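Quinonprotein alcohol dehydrogenase-like protein (Bacteroides thetaiotaomicron VPI-5482, PDB 4R5O) is of unknown function but binds calcium ions, and joins an immunoglobulin-like beta-sandwich domain to a seven-bladed beta-propeller of the YVTN repeat family. Local coordinates at residues Gln274-Asn279 against Phe316-Gly321; Asn287-Glu292 against Ile300-Asn305; Asn296-Val301 against Val312-Gln317; Tyr387-Glu392 against Ser418-Ile423. All coordinates share one frame; numbering follows the deposited sequence. Where two conformers were deposited one is given.

Interaction 1: residues Gln274-Asn279 against Phe316-Gly321; sequences QKQKIN and FQPAKG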
loop_
_atom_site.group_PDB
_atom_site.type_symbol
_atom_site.label_atom_id
_atom_site.label_comp_id
_atom_site.label_asym_id
_atom_site.label_seq_id
_atom_site.Cartn_x
_atom_site.Cartn_y
_atom_site.Cartn_z
ATOM N N GLN A 274 -0.381 -10.254 -25.944
ATOM C CA GLN A 274 -0.406 -9.022 -25.173
ATOM C C GLN A 274 0.645 -8.064 -25.727
ATOM O O GLN A 274 1.763 -8.475 -26.065
ATOM C CB GLN A 274 -0.194 -9.305 -23.686
ATOM C CG GLN A 274 -1.345 -10.116 -23.073
ATOM C CD GLN A 274 -1.166 -10.421 -21.615
ATOM O OE1 GLN A 274 -0.039 -10.584 -21.113
ATOM N NE2 GLN A 274 -2.287 -10.620 -20.933
ATOM N N LYS A 275 0.247 -6.801 -25.905
ATOM C CA LYS A 275 1.111 -5.745 -26.434
ATOM C C LYS A 275 1.156 -4.572 -25.449
ATOM O O LYS A 275 1.524 -3.460 -25.824
ATOM C CB LYS A 275 0.626 -5.285 -27.821
ATOM C CG LYS A 275 0.623 -6.363 -28.902
ATOM C CD LYS A 275 0.164 -5.796 -30.233
ATOM C CE LYS A 275 0.174 -6.832 -31.327
ATOM N NZ LYS A 275 -0.288 -6.263 -32.620
ATOM N N GLN A 276 0.777 -4.824 -24.182
ATOM C CA GLN A 276 0.730 -3.832 -23.102
ATOM C C GLN A 276 0.617 -4.492 -21.723
ATOM O O GLN A 276 0.358 -5.696 -21.623
ATOM C CB GLN A 276 -0.479 -2.873 -23.287
ATOM C CG GLN A 276 -1.843 -3.570 -23.083
ATOM C CD GLN A 276 -2.986 -2.618 -22.942
ATOM O OE1 GLN A 276 -3.288 -1.830 -23.847
ATOM N NE2 GLN A 276 -3.684 -2.717 -21.821
ATOM N N LYS A 277 0.706 -3.675 -20.658
ATOM C CA LYS A 277 0.502 -4.136 -19.298
ATOM C C LYS A 277 -0.948 -4.344 -19.039
ATOM O O LYS A 277 -1.743 -3.414 -19.231
ATOM C CB LYS A 277 1.062 -3.153 -18.268
ATOM C CG LYS A 277 2.529 -2.910 -18.327
ATOM C CD LYS A 277 2.907 -2.067 -17.167
ATOM C CE LYS A 277 4.365 -1.731 -17.215
ATOM N NZ LYS A 277 4.792 -1.043 -15.976
ATOM N N ILE A 278 -1.302 -5.552 -18.611
ATOM C CA ILE A 278 -2.665 -5.903 -18.208
ATOM C C ILE A 278 -2.542 -6.992 -17.131
ATOM O O ILE A 278 -1.639 -7.829 -17.166
ATOM C CB ILE A 278 -3.624 -6.296 -19.372
ATOM C CG1 ILE A 278 -5.110 -6.426 -18.915
ATOM C CG2 ILE A 278 -3.152 -7.504 -20.107
ATOM C CD1 ILE A 278 -5.776 -5.182 -18.234
ATOM N N ASN A 279 -3.423 -6.913 -16.135
ATOM C CA ASN A 279 -3.424 -7.829 -15.016
ATOM C C ASN A 279 -4.335 -9.039 -15.274
ATOM O O ASN A 279 -4.953 -9.158 -16.324
ATOM C CB ASN A 279 -3.870 -7.078 -13.741
ATOM C CG ASN A 279 -5.257 -6.531 -13.745
ATOM O OD1 ASN A 279 -5.797 -6.109 -14.776
ATOM N ND2 ASN A 279 -5.850 -6.495 -12.564
ATOM N N PHE A 316 -13.490 -1.828 -27.945
ATOM C CA PHE A 316 -12.852 -0.669 -27.306
ATOM C C PHE A 316 -11.434 -1.074 -27.004
ATOM O O PHE A 316 -11.169 -2.249 -26.755
ATOM C CB PHE A 316 -13.593 -0.128 -26.055
ATOM C CG PHE A 316 -13.622 -1.050 -24.863
ATOM C CD1 PHE A 316 -12.544 -1.108 -23.975
ATOM C CD2 PHE A 316 -14.738 -1.833 -24.601
ATOM C CE1 PHE A 316 -12.571 -1.956 -22.862
ATOM C CE2 PHE A 316 -14.768 -2.673 -23.481
ATOM C CZ PHE A 316 -13.684 -2.732 -22.623
ATOM N N GLN A 317 -10.530 -0.109 -27.041
ATOM C CA GLN A 317 -9.121 -0.316 -26.779
ATOM C C GLN A 317 -8.885 -0.209 -25.272
ATOM O O GLN A 317 -9.445 0.702 -24.660
ATOM C CB GLN A 317 -8.317 0.726 -27.577
ATOM C CG GLN A 317 -6.909 0.288 -27.959
ATOM C CD GLN A 317 -6.792 -0.850 -28.958
ATOM O OE1 GLN A 317 -7.719 -1.184 -29.711
ATOM N NE2 GLN A 317 -5.632 -1.481 -28.958
ATOM N N PRO A 318 -8.093 -1.098 -24.626
ATOM C CA PRO A 318 -7.887 -0.963 -23.172
ATOM C C PRO A 318 -6.946 0.168 -22.817
ATOM O O PRO A 318 -6.055 0.485 -23.602
ATOM C CB PRO A 318 -7.270 -2.297 -22.755
ATOM C CG PRO A 318 -7.125 -3.105 -23.994
ATOM C CD PRO A 318 -7.335 -2.236 -25.175
ATOM N N ALA A 319 -7.151 0.782 -21.632
ATOM C CA ALA A 319 -6.295 1.838 -21.096
ATOM C C ALA A 319 -4.892 1.304 -20.903
ATOM O O ALA A 319 -4.706 0.134 -20.581
ATOM C CB ALA A 319 -6.856 2.372 -19.795
ATOM N N LYS A 320 -3.915 2.137 -21.166
ATOM C CA LYS A 320 -2.497 1.805 -21.179
ATOM C C LYS A 320 -1.658 3.027 -20.783
ATOM O O LYS A 320 -2.095 4.165 -20.954
ATOM C CB LYS A 320 -2.161 1.337 -22.630
ATOM C CG LYS A 320 -0.701 1.270 -23.048
ATOM C CD LYS A 320 -0.497 0.906 -24.513
ATOM C CE LYS A 320 0.953 0.980 -24.983
ATOM N NZ LYS A 320 1.921 0.170 -24.210
ATOM N N GLY A 321 -0.470 2.760 -20.249
ATOM C CA GLY A 321 0.578 3.737 -19.960
ATOM C C GLY A 321 1.646 3.579 -21.045
ATOM O O GLY A 321 1.777 2.481 -21.612
#

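Interaction 2: residues Asn287-Glu292 against Ile300-Asn305; sequences NVYTLE and IVKIKN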
loop_
_atom_site.group_PDB
_atom_site.type_symbol
_atom_site.label_atom_id
_atom_site.label_comp_id
_atom_site.label_asym_id
_atom_site.label_seq_id
_atom_site.Cartn_x
_atom_site.Cartn_y
_atom_site.Cartn_z
ATOM N N ASN A 287 -12.891 -18.506 -12.353
ATOM C CA ASN A 287 -11.951 -18.479 -13.470
ATOM C C ASN A 287 -11.112 -17.200 -13.446
ATOM O O ASN A 287 -11.466 -16.230 -12.773
ATOM C CB ASN A 287 -12.680 -18.617 -14.815
ATOM C CG ASN A 287 -13.240 -19.997 -15.052
ATOM O OD1 ASN A 287 -14.368 -20.158 -15.510
ATOM N ND2 ASN A 287 -12.525 -21.026 -14.644
ATOM N N VAL A 288 -9.958 -17.237 -14.146
ATOM C CA VAL A 288 -9.040 -16.107 -14.235
ATOM C C VAL A 288 -9.254 -15.468 -15.570
ATOM O O VAL A 288 -9.367 -16.160 -16.578
ATOM C CB VAL A 288 -7.570 -16.517 -13.985
ATOM C CG1 VAL A 288 -6.581 -15.460 -14.476
ATOM C CG2 VAL A 288 -7.372 -16.800 -12.500
ATOM N N TYR A 289 -9.321 -14.134 -15.567
ATOM C CA TYR A 289 -9.522 -13.322 -16.749
ATOM C C TYR A 289 -8.400 -12.361 -16.964
ATOM O O TYR A 289 -7.905 -11.758 -16.021
ATOM C CB TYR A 289 -10.838 -12.529 -16.638
ATOM C CG TYR A 289 -12.086 -13.364 -16.748
ATOM C CD1 TYR A 289 -12.530 -14.132 -15.676
ATOM C CD2 TYR A 289 -12.899 -13.284 -17.873
ATOM C CE1 TYR A 289 -13.700 -14.887 -15.763
ATOM C CE2 TYR A 289 -14.081 -14.023 -17.969
ATOM C CZ TYR A 289 -14.478 -14.821 -16.909
ATOM O OH TYR A 289 -15.656 -15.507 -16.991
ATOM N N THR A 290 -8.038 -12.163 -18.215
ATOM C CA THR A 290 -7.074 -11.157 -18.630
ATOM C C THR A 290 -7.574 -10.625 -19.972
ATOM O O THR A 290 -8.664 -10.973 -20.389
ATOM C CB THR A 290 -5.639 -11.708 -18.645
ATOM O OG1 THR A 290 -4.720 -10.609 -18.769
ATOM C CG2 THR A 290 -5.395 -12.779 -19.733
ATOM N N LEU A 291 -6.799 -9.763 -20.614
ATOM C CA LEU A 291 -7.107 -9.212 -21.933
ATOM C C LEU A 291 -6.065 -9.627 -22.956
ATOM O O LEU A 291 -4.886 -9.841 -22.630
ATOM C CB LEU A 291 -7.203 -7.669 -21.913
ATOM C CG LEU A 291 -8.201 -6.989 -20.999
ATOM C CD1 LEU A 291 -8.109 -5.523 -21.190
ATOM C CD2 LEU A 291 -9.629 -7.443 -21.246
ATOM N N GLU A 292 -6.511 -9.706 -24.197
ATOM C CA GLU A 292 -5.689 -10.004 -25.356
ATOM C C GLU A 292 -5.770 -8.811 -26.270
ATOM O O GLU A 292 -6.843 -8.208 -26.406
ATOM C CB GLU A 292 -6.153 -11.306 -26.029
ATOM C CG GLU A 292 -5.329 -11.694 -27.246
ATOM C CD GLU A 292 -5.726 -12.995 -27.885
ATOM O OE1 GLU A 292 -6.942 -13.215 -28.073
ATOM O OE2 GLU A 292 -4.817 -13.769 -28.260
ATOM N N ILE A 300 -11.641 -10.144 -23.976
ATOM C CA ILE A 300 -11.710 -10.562 -22.564
ATOM C C ILE A 300 -11.508 -12.064 -22.572
ATOM O O ILE A 300 -12.333 -12.793 -23.139
ATOM C CB ILE A 300 -13.009 -10.120 -21.858
ATOM C CG1 ILE A 300 -13.237 -8.603 -22.026
ATOM C CG2 ILE A 300 -12.992 -10.566 -20.389
ATOM C CD1 ILE A 300 -14.581 -8.096 -21.597
ATOM N N VAL A 301 -10.372 -12.520 -22.035
ATOM C CA VAL A 301 -10.035 -13.935 -22.089
ATOM C C VAL A 301 -10.321 -14.606 -20.739
ATOM O O VAL A 301 -9.791 -14.206 -19.726
ATOM C CB VAL A 301 -8.562 -14.156 -22.518
ATOM C CG1 VAL A 301 -8.204 -15.638 -22.531
ATOM C CG2 VAL A 301 -8.298 -13.540 -23.888
ATOM N N LYS A 302 -11.134 -15.652 -20.763
ATOM C CA LYS A 302 -11.443 -16.532 -19.642
ATOM C C LYS A 302 -10.438 -17.657 -19.651
ATOM O O LYS A 302 -10.277 -18.294 -20.686
ATOM C CB LYS A 302 -12.886 -17.033 -19.769
ATOM C CG LYS A 302 -13.388 -18.051 -18.770
ATOM C CD LYS A 302 -14.779 -18.423 -19.236
ATOM C CE LYS A 302 -15.601 -19.310 -18.357
ATOM N NZ LYS A 302 -16.952 -19.540 -18.922
ATOM N N ILE A 303 -9.721 -17.861 -18.533
ATOM C CA ILE A 303 -8.729 -18.933 -18.440
ATOM C C ILE A 303 -9.340 -19.955 -17.512
ATOM O O ILE A 303 -9.497 -19.681 -16.316
ATOM C CB ILE A 303 -7.306 -18.456 -18.005
ATOM C CG1 ILE A 303 -6.858 -17.166 -18.780
ATOM C CG2 ILE A 303 -6.286 -19.609 -18.131
ATOM C CD1 ILE A 303 -5.532 -16.400 -18.261
ATOM N N LYS A 304 -9.763 -21.106 -18.060
ATOM C CA LYS A 304 -10.410 -22.088 -17.208
ATOM C C LYS A 304 -9.318 -22.896 -16.454
ATOM O O LYS A 304 -8.125 -22.745 -16.746
ATOM C CB LYS A 304 -11.346 -22.980 -18.030
ATOM C CG LYS A 304 -12.442 -22.235 -18.812
ATOM C CD LYS A 304 -13.265 -23.235 -19.617
ATOM C CE LYS A 304 -14.343 -22.636 -20.477
ATOM N NZ LYS A 304 -15.119 -23.693 -21.174
ATOM N N ASN A 305 -9.739 -23.703 -15.453
ATOM C CA ASN A 305 -8.894 -24.565 -14.614
ATOM C C ASN A 305 -7.961 -25.467 -15.447
ATOM O O ASN A 305 -6.842 -25.757 -15.013
ATOM C CB ASN A 305 -9.770 -25.461 -13.703
ATOM C CG ASN A 305 -10.686 -24.742 -12.706
ATOM O OD1 ASN A 305 -10.797 -23.494 -12.653
ATOM N ND2 ASN A 305 -11.376 -25.544 -11.883
#

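Interaction 3: residues Asn296-Val301 against Val312-Gln317; sequences NGCNIV and VFANFQ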
loop_
_atom_site.group_PDB
_atom_site.type_symbol
_atom_site.label_atom_id
_atom_site.label_comp_id
_atom_site.label_asym_id
_atom_site.label_seq_id
_atom_site.Cartn_x
_atom_site.Cartn_y
_atom_site.Cartn_z
ATOM N N ASN A 296 -8.994 -4.065 -33.676
ATOM C CA ASN A 296 -10.068 -3.086 -33.513
ATOM C C ASN A 296 -10.724 -3.173 -32.116
ATOM O O ASN A 296 -11.928 -2.917 -31.974
ATOM C CB ASN A 296 -11.126 -3.297 -34.618
ATOM C CG ASN A 296 -11.529 -4.745 -34.867
ATOM O OD1 ASN A 296 -11.010 -5.703 -34.256
ATOM N ND2 ASN A 296 -12.432 -4.942 -35.824
ATOM N N GLY A 297 -9.905 -3.427 -31.101
ATOM C CA GLY A 297 -10.358 -3.521 -29.723
ATOM C C GLY A 297 -9.476 -4.439 -28.905
ATOM O O GLY A 297 -8.250 -4.345 -28.984
ATOM N N CYS A 298 -10.086 -5.283 -28.064
ATOM C CA CYS A 298 -9.392 -6.247 -27.211
ATOM C C CYS A 298 -10.293 -7.445 -27.008
ATOM O O CYS A 298 -11.473 -7.358 -27.329
ATOM C CB CYS A 298 -8.973 -5.626 -25.875
ATOM S SG CYS A 298 -10.347 -5.143 -24.783
ATOM N N ASN A 299 -9.760 -8.549 -26.467
ATOM C CA ASN A 299 -10.558 -9.721 -26.130
ATOM C C ASN A 299 -10.482 -10.012 -24.648
ATOM O O ASN A 299 -9.378 -10.100 -24.107
ATOM C CB ASN A 299 -10.100 -10.941 -26.910
ATOM C CG ASN A 299 -10.105 -10.784 -28.398
ATOM O OD1 ASN A 299 -11.111 -10.448 -29.022
ATOM N ND2 ASN A 299 -8.987 -11.114 -29.003
ATOM N N ILE A 300 -11.641 -10.144 -23.976
ATOM C CA ILE A 300 -11.710 -10.562 -22.564
ATOM C C ILE A 300 -11.508 -12.064 -22.572
ATOM O O ILE A 300 -12.333 -12.793 -23.139
ATOM C CB ILE A 300 -13.009 -10.120 -21.858
ATOM C CG1 ILE A 300 -13.237 -8.603 -22.026
ATOM C CG2 ILE A 300 -12.992 -10.566 -20.389
ATOM C CD1 ILE A 300 -14.581 -8.096 -21.597
ATOM N N VAL A 301 -10.372 -12.520 -22.035
ATOM C CA VAL A 301 -10.035 -13.935 -22.089
ATOM C C VAL A 301 -10.321 -14.606 -20.739
ATOM O O VAL A 301 -9.791 -14.206 -19.726
ATOM C CB VAL A 301 -8.562 -14.156 -22.518
ATOM C CG1 VAL A 301 -8.204 -15.638 -22.531
ATOM C CG2 VAL A 301 -8.298 -13.540 -23.888
ATOM N N VAL A 312 -14.190 -13.363 -25.624
ATOM C CA VAL A 312 -15.285 -12.440 -25.923
ATOM C C VAL A 312 -14.683 -11.132 -26.392
ATOM O O VAL A 312 -13.942 -10.521 -25.615
ATOM C CB VAL A 312 -16.228 -12.223 -24.698
ATOM C CG1 VAL A 312 -17.253 -11.122 -24.973
ATOM C CG2 VAL A 312 -16.917 -13.524 -24.266
ATOM N N PHE A 313 -15.034 -10.668 -27.626
ATOM C CA PHE A 313 -14.523 -9.425 -28.204
ATOM C C PHE A 313 -15.219 -8.201 -27.597
ATOM O O PHE A 313 -16.446 -8.167 -27.454
ATOM C CB PHE A 313 -14.688 -9.423 -29.739
ATOM C CG PHE A 313 -14.285 -8.140 -30.433
ATOM C CD1 PHE A 313 -12.941 -7.834 -30.643
ATOM C CD2 PHE A 313 -15.251 -7.248 -30.902
ATOM C CE1 PHE A 313 -12.570 -6.628 -31.254
ATOM C CE2 PHE A 313 -14.881 -6.054 -31.530
ATOM C CZ PHE A 313 -13.545 -5.752 -31.704
ATOM N N ALA A 314 -14.401 -7.182 -27.253
ATOM C CA ALA A 314 -14.792 -5.880 -26.692
ATOM C C ALA A 314 -14.340 -4.800 -27.645
ATOM O O ALA A 314 -13.129 -4.595 -27.793
ATOM C CB ALA A 314 -14.189 -5.706 -25.316
ATOM N N ASN A 315 -15.315 -4.122 -28.312
ATOM C CA ASN A 315 -15.090 -3.100 -29.332
ATOM C C ASN A 315 -14.600 -1.772 -28.704
ATOM O O ASN A 315 -15.204 -0.708 -28.915
ATOM C CB ASN A 315 -16.385 -2.873 -30.134
ATOM C CG ASN A 315 -17.607 -2.551 -29.289
ATOM O OD1 ASN A 315 -17.820 -3.119 -28.195
ATOM N ND2 ASN A 315 -18.467 -1.673 -29.811
ATOM N N PHE A 316 -13.490 -1.828 -27.945
ATOM C CA PHE A 316 -12.852 -0.669 -27.306
ATOM C C PHE A 316 -11.434 -1.074 -27.004
ATOM O O PHE A 316 -11.169 -2.249 -26.755
ATOM C CB PHE A 316 -13.593 -0.128 -26.055
ATOM C CG PHE A 316 -13.622 -1.050 -24.863
ATOM C CD1 PHE A 316 -12.544 -1.108 -23.975
ATOM C CD2 PHE A 316 -14.738 -1.833 -24.601
ATOM C CE1 PHE A 316 -12.571 -1.956 -22.862
ATOM C CE2 PHE A 316 -14.768 -2.673 -23.481
ATOM C CZ PHE A 316 -13.684 -2.732 -22.623
ATOM N N GLN A 317 -10.530 -0.109 -27.041
ATOM C CA GLN A 317 -9.121 -0.316 -26.779
ATOM C C GLN A 317 -8.885 -0.209 -25.272
ATOM O O GLN A 317 -9.445 0.702 -24.660
ATOM C CB GLN A 317 -8.317 0.726 -27.577
ATOM C CG GLN A 317 -6.909 0.288 -27.959
ATOM C CD GLN A 317 -6.792 -0.850 -28.958
ATOM O OE1 GLN A 317 -7.719 -1.184 -29.711
ATOM N NE2 GLN A 317 -5.632 -1.481 -28.958
#

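Interaction 4: residues Tyr387-Glu392 against Ser418-Ile423; sequences YVTYTE and SVPSQI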
loop_
_atom_site.group_PDB
_atom_site.type_symbol
_atom_site.label_atom_id
_atom_site.label_comp_id
_atom_site.label_asym_id
_atom_site.label_seq_id
_atom_site.Cartn_x
_atom_site.Cartn_y
_atom_site.Cartn_z
ATOM N N TYR A 387 -13.317 2.284 -6.769
ATOM C CA TYR A 387 -12.371 3.364 -6.570
ATOM C C TYR A 387 -11.588 3.570 -7.839
ATOM O O TYR A 387 -10.792 2.721 -8.226
ATOM C CB TYR A 387 -11.428 3.087 -5.393
ATOM C CG TYR A 387 -12.082 2.587 -4.131
ATOM C CD1 TYR A 387 -12.921 3.401 -3.393
ATOM C CD2 TYR A 387 -11.752 1.355 -3.597
ATOM C CE1 TYR A 387 -13.512 2.957 -2.214
ATOM C CE2 TYR A 387 -12.323 0.905 -2.412
ATOM C CZ TYR A 387 -13.191 1.718 -1.711
ATOM O OH TYR A 387 -13.745 1.327 -0.518
ATOM N N VAL A 388 -11.799 4.710 -8.467
ATOM C CA VAL A 388 -11.181 5.123 -9.711
ATOM C C VAL A 388 -10.221 6.282 -9.463
ATOM O O VAL A 388 -10.596 7.257 -8.813
ATOM C CB VAL A 388 -12.281 5.520 -10.710
ATOM C CG1 VAL A 388 -11.690 5.819 -12.065
ATOM C CG2 VAL A 388 -13.337 4.428 -10.834
ATOM N N THR A 389 -8.983 6.184 -9.998
ATOM C CA THR A 389 -7.948 7.222 -9.918
ATOM C C THR A 389 -7.916 7.988 -11.240
ATOM O O THR A 389 -7.639 7.412 -12.286
ATOM C CB THR A 389 -6.593 6.620 -9.571
ATOM O OG1 THR A 389 -6.700 5.881 -8.353
ATOM C CG2 THR A 389 -5.496 7.645 -9.474
ATOM N N TYR A 390 -8.231 9.294 -11.174
ATOM C CA TYR A 390 -8.239 10.212 -12.308
ATOM C C TYR A 390 -7.098 11.217 -12.234
ATOM O O TYR A 390 -6.687 11.583 -11.125
ATOM C CB TYR A 390 -9.565 10.990 -12.370
ATOM C CG TYR A 390 -10.800 10.172 -12.625
ATOM C CD1 TYR A 390 -11.147 9.786 -13.910
ATOM C CD2 TYR A 390 -11.688 9.890 -11.602
ATOM C CE1 TYR A 390 -12.320 9.077 -14.164
ATOM C CE2 TYR A 390 -12.863 9.182 -11.841
ATOM C CZ TYR A 390 -13.178 8.777 -13.126
ATOM O OH TYR A 390 -14.335 8.074 -13.382
ATOM N N THR A 391 -6.629 11.705 -13.413
ATOM C CA THR A 391 -5.629 12.763 -13.518
ATOM C C THR A 391 -6.049 13.706 -14.629
ATOM O O THR A 391 -6.319 13.258 -15.751
ATOM C CB THR A 391 -4.205 12.230 -13.727
ATOM O OG1 THR A 391 -3.847 11.361 -12.647
ATOM C CG2 THR A 391 -3.166 13.340 -13.834
ATOM N N GLU A 392 -6.130 15.018 -14.295
ATOM C CA GLU A 392 -6.392 16.074 -15.270
ATOM C C GLU A 392 -5.074 16.314 -15.977
ATOM O O GLU A 392 -4.104 16.740 -15.342
ATOM C CB GLU A 392 -6.992 17.346 -14.640
ATOM C CG GLU A 392 -8.430 17.213 -14.156
ATOM C CD GLU A 392 -9.137 18.488 -13.726
ATOM O OE1 GLU A 392 -8.857 19.560 -14.313
ATOM O OE2 GLU A 392 -10.058 18.389 -12.885
ATOM N N SER A 418 0.568 14.478 -6.768
ATOM C CA SER A 418 1.045 13.125 -6.534
ATOM C C SER A 418 -0.068 12.119 -6.855
ATOM O O SER A 418 -1.088 12.063 -6.163
ATOM C CB SER A 418 1.553 12.970 -5.100
ATOM O OG SER A 418 0.570 13.336 -4.146
ATOM N N VAL A 419 0.144 11.336 -7.936
ATOM C CA VAL A 419 -0.776 10.300 -8.431
ATOM C C VAL A 419 -0.759 9.069 -7.504
ATOM O O VAL A 419 0.310 8.467 -7.331
ATOM C CB VAL A 419 -0.448 9.865 -9.887
ATOM C CG1 VAL A 419 -1.478 8.873 -10.406
ATOM C CG2 VAL A 419 -0.356 11.070 -10.822
ATOM N N PRO A 420 -1.919 8.639 -6.952
ATOM C CA PRO A 420 -1.917 7.404 -6.158
ATOM C C PRO A 420 -1.696 6.211 -7.090
ATOM O O PRO A 420 -2.229 6.189 -8.208
ATOM C CB PRO A 420 -3.282 7.386 -5.458
ATOM C CG PRO A 420 -4.068 8.467 -6.082
ATOM C CD PRO A 420 -3.277 9.208 -7.086
ATOM N N SER A 421 -0.844 5.266 -6.672
ATOM C CA SER A 421 -0.485 4.119 -7.515
ATOM C C SER A 421 -1.315 2.871 -7.211
ATOM O O SER A 421 -1.446 1.993 -8.081
ATOM C CB SER A 421 0.992 3.781 -7.338
ATOM O OG SER A 421 1.326 3.551 -5.979
ATOM N N GLN A 422 -1.859 2.792 -5.983
ATOM C CA GLN A 422 -2.609 1.645 -5.502
ATOM C C GLN A 422 -3.466 1.996 -4.289
ATOM O O GLN A 422 -3.110 2.897 -3.556
ATOM C CB GLN A 422 -1.582 0.582 -5.129
ATOM C CG GLN A 422 -2.146 -0.727 -4.712
ATOM C CD GLN A 422 -1.052 -1.693 -4.647
ATOM O OE1 GLN A 422 0.109 -1.329 -4.763
ATOM N NE2 GLN A 422 -1.410 -2.945 -4.491
ATOM N N ILE A 423 -4.576 1.263 -4.082
ATOM C CA ILE A 423 -5.549 1.348 -2.992
ATOM C C ILE A 423 -5.572 -0.005 -2.315
ATOM O O ILE A 423 -5.641 -1.030 -2.987
ATOM C CB ILE A 423 -6.955 1.803 -3.514
ATOM C CG1 ILE A 423 -6.869 3.249 -4.045
ATOM C CG2 ILE A 423 -8.054 1.659 -2.413
ATOM C CD1 ILE A 423 -8.042 3.762 -4.583
HETATM O O HOH W 1 -4.979 4.362 -7.169
#

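Interaction 1: residues Gln274-Asn279 against Phe316-Gly321
Gln276 carries this contact, reaching its amide across to the loop of Pro318, Ala319 and Lys320. Gln276 NE2 gives a weak hydrogen bond to Ala319 O at 3.3 Å. The same nitrogen gives a second weak bond back to Lys277 O. The amide also packs on carbon: Gln276 NE2 lies 3.7 Å from Pro318 CB, and Gln276 OE1 lies 3.6 Å from Lys320 CB. The extended chain beyond CG (chi2 167°) carries CD, and the amide with it, to this loop. Lys320 CD lies 4.0 Å from Gln276 CB before NZ turns to a weak bond with Gly321 O. An alanine in place of this glutamine would probably leave Ala319 O without this donor and open a gap beside the Pro318 ring. Asn239 ND2 bonds Gln276 O weakly, and Asn239 OD1 accepts from Ile278 N. Both segments are loops, one after strand 272-274 and the other after strand 309-314. Ala319 is joined to Val343 of strand 339-343 by a backbone hydrogen bond.

Interaction 2: residues Asn287-Glu292 against Ile300-Asn305
Val288 O accepts the shortest bond of this contact, from Ile303 N at 2.6 Å. The return bond, from Val288 N to Ile303 O, is weak. Thr290 and Val301 form the next hydrogen-bonded pair of the antiparallel hairpin, with Val301 N to Thr290 O at 2.8 Å and Thr290 N to Val301 O at 3.1 Å. These are the two middle strands of a four-stranded propeller blade. Tyr289 faces Lys302 in the non-hydrogen-bonded pair between them. Lys302 CA lies over one face of the Tyr289 ring, 4.2 Å from its centroid, a CH-pi contact. Lys302 CG is anti to its backbone N (chi1 175°), which carries it to the phenol end. Ile300 CG2 meets the ring edge at CD2 of Tyr289, 3.7 Å away. Tyr289 OH is bonded to Asp285. An alanine in place of Tyr289 would probably leave Asp285 without that partner and uncover the aliphatic part of Lys302. On the other face, Ile303 CD1 touches both Val288 CG1 and Thr290 CG2, while Thr290 OG1 bonds to Asn279 O. Backbone bonds thus set the register, and both faces add mostly apolar packing, with the polar ends of Tyr289 and Thr290 bonded outside the pair.

Interaction 3: residues Asn296-Val301 against Val312-Gln317
Cys298 and Ala314 form a hydrogen-bonded antiparallel pair, with Ala314 N to Cys298 O at 2.9 Å and Cys298 N to Ala314 O at 3.1 Å. Ala314 O takes a second backbone bond, from Phe316 N. Ile300 and Val312 form the other such pair: Ile300 N donates to Val312 O at 2.9 Å, and Val312 N to Ile300 O. Weaker CA-H...O contacts run from Gly297 CA to Ala314 O and from Asn299 CA to Val312 O. The backbone angles of Gly297 (phi 152°, psi -138°) would jam a CB against Asn296 O, which by itself calls for glycine. Sulfur and apolar contacts come next. The chi1 of 66° turns Cys298 SG toward Ala314 CB, 3.9 Å away. SG also lies 4.8 Å from the centroid of the Phe316 ring, an oblique sulfur-aromatic contact. Phe316 in turn stacks with Tyr350. At Phe313, ring meets oxygen. Asn299 OD1 lies at the ring edge, in plane, 3.6 Å from Phe313 CD1, while Asn299 ND2 bonds to Glu292. Asn296 O is also near the ring plane, 3.3 Å from Phe313 CZ. The chemistry divides by face: Cys298, Ile300, Val312 and Ala314 make the apolar one, while C-H groups of the Phe313 rim beside two oxygens make a weakly polar one.

Interaction 4: residues Tyr387-Glu392 against Ser418-Ile423
Strand 387-392 and segment 418-423 run nearly antiparallel, 173° apart, but no hydrogen bond joins them directly, and their nearest CA atoms, those of Thr389 and Pro420, are 7.1 Å apart. The contact is made by side chains and one water. Tyr387 CB meets Ile423 CD1 at 3.5 Å, and Ile423 CG2 approaches the Tyr387 ring obliquely near CD2. The extended Ile423 branch (chi2 178°) puts CD1 against this CB. The phenol end of Tyr387 bonds to Asn380. Thr389 uses both of its branches. Its CG2 is anti to the backbone N and packs 3.6 Å from Pro420 CD, the two side chains passing antiparallel to one another. Thr389 OG1 hydrogen-bonds a water at 2.6 Å. That water donates a weak bond to Pro420 O, 3.5 Å away. Thr391 crosses Val419 at about a right angle, with Thr391 OG1 3.9 Å from Val419 CG2. The same hydroxyl is bonded to Thr374 and Ser398. Strand 386-392 lies between strands 371-379 and 397-403 in the last blade. Ile423 belongs to strand 422-424, which pairs with strand 103-108 of the first blade. This is the usual ring closure of a propeller, and the contact packs the closing strand on the last blade.

Interactions 2 and 3 are successive hairpins of one four-stranded sheet and share strand 297-303. Both rest on backbone hydrogen bonds. Interaction 2 is largely buried, whereas interaction 3 is partly exposed at its Phe313 and Asn296 end. Interaction 1 is a buried contact between the loops that lead into and out of this sheet, and interaction 2 is nested within the chain that interaction 1 closes. The bonds of interaction 1 are weak and centred on one amide. It touches interaction 2 through Gln274 NE2 and Leu291 O, and interaction 3 through Pro318 and Cys298. Interaction 4 stands apart, about 17 Å from interaction 1 between centres. It is buried packing between two sheets, with a single water in place of direct bonds.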